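Local coordinates for putative 6-pyruvoyl tetrahydrobiopterin synthase (Caenorhabditis elegans, PDB 2G64), which probably catalyses the zinc-dependent conversion of 7,8-dihydroneopterin triphosphate into 6-pyruvoyl tetrahydropterin, a step of tetrahydrobiopterin biosynthesis, at residues A18-S23 and K37-N42. The protein carries 1 engineered substitution. Numbering follows the deposited sequence.
Sequences AHRLHS and KCNNSN. With NA (sodium ion), chain C; ZN (zinc ion), chain D.
R20 reaches N39 side-on, its NE and NH2 both donating to the backbone oxygen of N39; that oxygen lies in the guanidinium plane, 2.8 Å from NE. With CG anti to the backbone N (chi1 171°) and the side chain extended from CG to NE, the guanidinium is carried out to the N39 carbonyl. One guanidinium face carries CD2 of H22, the opposite face CA of S41, each over the margin of the group rather than its centre. The N39 amide is turned 32° from the guanidinium; its ND2 gives a nearly straight bond to L21 O (2.8 Å), while OD1 receives a weak one from R20 NH2. An alanine here removes both donors and would probably leave the N39 carbonyl without its mates and open a gap between H22 and S41. L21 N donates to C38 O, and L21 CD1 packs on C38 CB (3.7 Å). C38 O and N40 O bind sodium with H44; H19, H44 and H46 bind zinc. C38, the predicted proton acceptor, meets H84 of a neighbouring subunit, a charge-relay residue by similarity, consistent with an interfacial active site. The contact joins the loop leaving strand 6-19 to that between helix 28-35 and strand 44-57, L21 resting on F35 of the helix.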
loop_
_atom_site.group_PDB
_atom_site.type_symbol
_atom_site.label_atom_id
_atom_site.label_comp_id
_atom_site.label_asym_id
_atom_site.label_seq_id
_atom_site.Cartn_x
_atom_site.Cartn_y
_atom_site.Cartn_z
ATOM N N ALA A 18 15.658 -16.920 2.966
ATOM C CA ALA A 18 15.490 -17.616 4.228
ATOM C C ALA A 18 16.578 -17.172 5.206
ATOM O O ALA A 18 17.686 -16.804 4.802
ATOM C CB ALA A 18 15.588 -19.155 3.993
ATOM N N HIS A 19 16.282 -17.259 6.489
ATOM C CA HIS A 19 17.330 -17.134 7.501
ATOM C C HIS A 19 16.915 -17.760 8.821
ATOM O O HIS A 19 15.760 -18.182 8.992
ATOM C CB HIS A 19 17.775 -15.653 7.648
ATOM C CG HIS A 19 16.874 -14.804 8.497
ATOM N ND1 HIS A 19 17.364 -13.811 9.324
ATOM C CD2 HIS A 19 15.522 -14.753 8.614
ATOM C CE1 HIS A 19 16.362 -13.205 9.939
ATOM N NE2 HIS A 19 15.230 -13.747 9.511
ATOM N N ARG A 20 17.881 -17.868 9.726
ATOM C CA ARG A 20 17.615 -18.241 11.111
ATOM C C ARG A 20 18.513 -17.358 11.976
ATOM O O ARG A 20 19.709 -17.199 11.681
ATOM C CB ARG A 20 17.959 -19.717 11.316
ATOM C CG ARG A 20 17.910 -20.124 12.791
ATOM C CD ARG A 20 18.567 -21.487 12.998
ATOM N NE ARG A 20 18.279 -21.961 14.347
ATOM C CZ ARG A 20 19.082 -22.743 15.064
ATOM N NH1 ARG A 20 20.267 -23.116 14.588
ATOM N NH2 ARG A 20 18.695 -23.134 16.274
ATOM N N LEU A 21 17.947 -16.752 13.018
ATOM C CA LEU A 21 18.744 -15.923 13.917
ATOM C C LEU A 21 19.389 -16.844 14.955
ATOM O O LEU A 21 18.692 -17.489 15.752
ATOM C CB LEU A 21 17.873 -14.854 14.581
ATOM C CG LEU A 21 17.307 -13.834 13.577
ATOM C CD1 LEU A 21 16.546 -12.770 14.358
ATOM C CD2 LEU A 21 18.482 -13.211 12.773
ATOM N N HIS A 22 20.716 -16.956 14.886
ATOM C CA HIS A 22 21.455 -17.856 15.778
ATOM C C HIS A 22 22.872 -17.291 15.867
ATOM O O HIS A 22 23.563 -17.189 14.848
ATOM C CB HIS A 22 21.471 -19.294 15.226
ATOM C CG HIS A 22 21.951 -20.318 16.215
ATOM N ND1 HIS A 22 23.261 -20.750 16.271
ATOM C CD2 HIS A 22 21.296 -20.981 17.199
ATOM C CE1 HIS A 22 23.390 -21.639 17.244
ATOM N NE2 HIS A 22 22.210 -21.804 17.815
ATOM N N SER A 23 23.294 -16.915 17.077
ATOM C CA SER A 23 24.653 -16.404 17.278
ATOM C C SER A 23 25.608 -17.521 17.702
ATOM O O SER A 23 25.325 -18.268 18.635
ATOM C CB SER A 23 24.690 -15.314 18.348
ATOM O OG SER A 23 26.051 -14.985 18.652
ATOM N N LYS A 37 11.105 -17.450 18.509
ATOM C CA LYS A 37 10.702 -18.187 17.305
ATOM C C LYS A 37 11.650 -17.931 16.117
ATOM O O LYS A 37 11.761 -18.754 15.206
ATOM C CB LYS A 37 9.271 -17.831 16.905
ATOM C CG LYS A 37 8.209 -18.528 17.750
ATOM C CD LYS A 37 6.806 -18.244 17.197
ATOM C CE LYS A 37 5.724 -18.944 18.014
ATOM N NZ LYS A 37 5.452 -20.317 17.508
ATOM N N CYS A 38 12.346 -16.798 16.135
ATOM C CA CYS A 38 13.325 -16.529 15.078
ATOM C C CYS A 38 14.514 -17.502 15.077
ATOM O O CYS A 38 15.210 -17.640 14.069
ATOM C CB CYS A 38 13.806 -15.089 15.126
ATOM S SG CYS A 38 12.503 -13.890 14.732
ATOM N N ASN A 39 14.694 -18.224 16.179
ATOM C CA ASN A 39 15.733 -19.240 16.254
ATOM C C ASN A 39 15.267 -20.632 15.757
ATOM O O ASN A 39 16.006 -21.616 15.867
ATOM C CB ASN A 39 16.256 -19.296 17.708
ATOM C CG ASN A 39 17.441 -20.215 17.880
ATOM O OD1 ASN A 39 17.333 -21.255 18.546
ATOM N ND2 ASN A 39 18.585 -19.841 17.303
ATOM N N ASN A 40 14.053 -20.721 15.200
ATOM C CA ASN A 40 13.525 -22.022 14.723
ATOM C C ASN A 40 14.613 -22.710 13.931
ATOM O O ASN A 40 15.172 -22.116 13.000
ATOM C CB ASN A 40 12.302 -21.841 13.779
ATOM C CG ASN A 40 11.810 -23.175 13.163
ATOM O OD1 ASN A 40 11.391 -24.064 13.894
ATOM N ND2 ASN A 40 11.842 -23.303 11.815
ATOM N N SER A 41 14.903 -23.963 14.271
ATOM C CA SER A 41 16.095 -24.609 13.737
ATOM C C SER A 41 16.118 -24.736 12.225
ATOM O O SER A 41 17.189 -24.659 11.618
ATOM C CB SER A 41 16.369 -25.956 14.426
ATOM O OG SER A 41 15.565 -26.980 13.886
ATOM N N ASN A 42 14.953 -24.928 11.598
ATOM C CA ASN A 42 14.941 -25.002 10.142
ATOM C C ASN A 42 14.710 -23.649 9.455
ATOM O O ASN A 42 14.562 -23.585 8.230
ATOM C CB ASN A 42 13.952 -26.055 9.633
ATOM C CG ASN A 42 14.388 -27.465 9.976
ATOM O OD1 ASN A 42 15.549 -27.806 9.809
ATOM N ND2 ASN A 42 13.466 -28.276 10.458
HETATM NA NA NA C . 14.440 -19.493 12.217
HETATM ZN ZN ZN D . 13.330 -13.220 10.311
HETATM O O HOH W 1 13.576 -12.252 11.840
#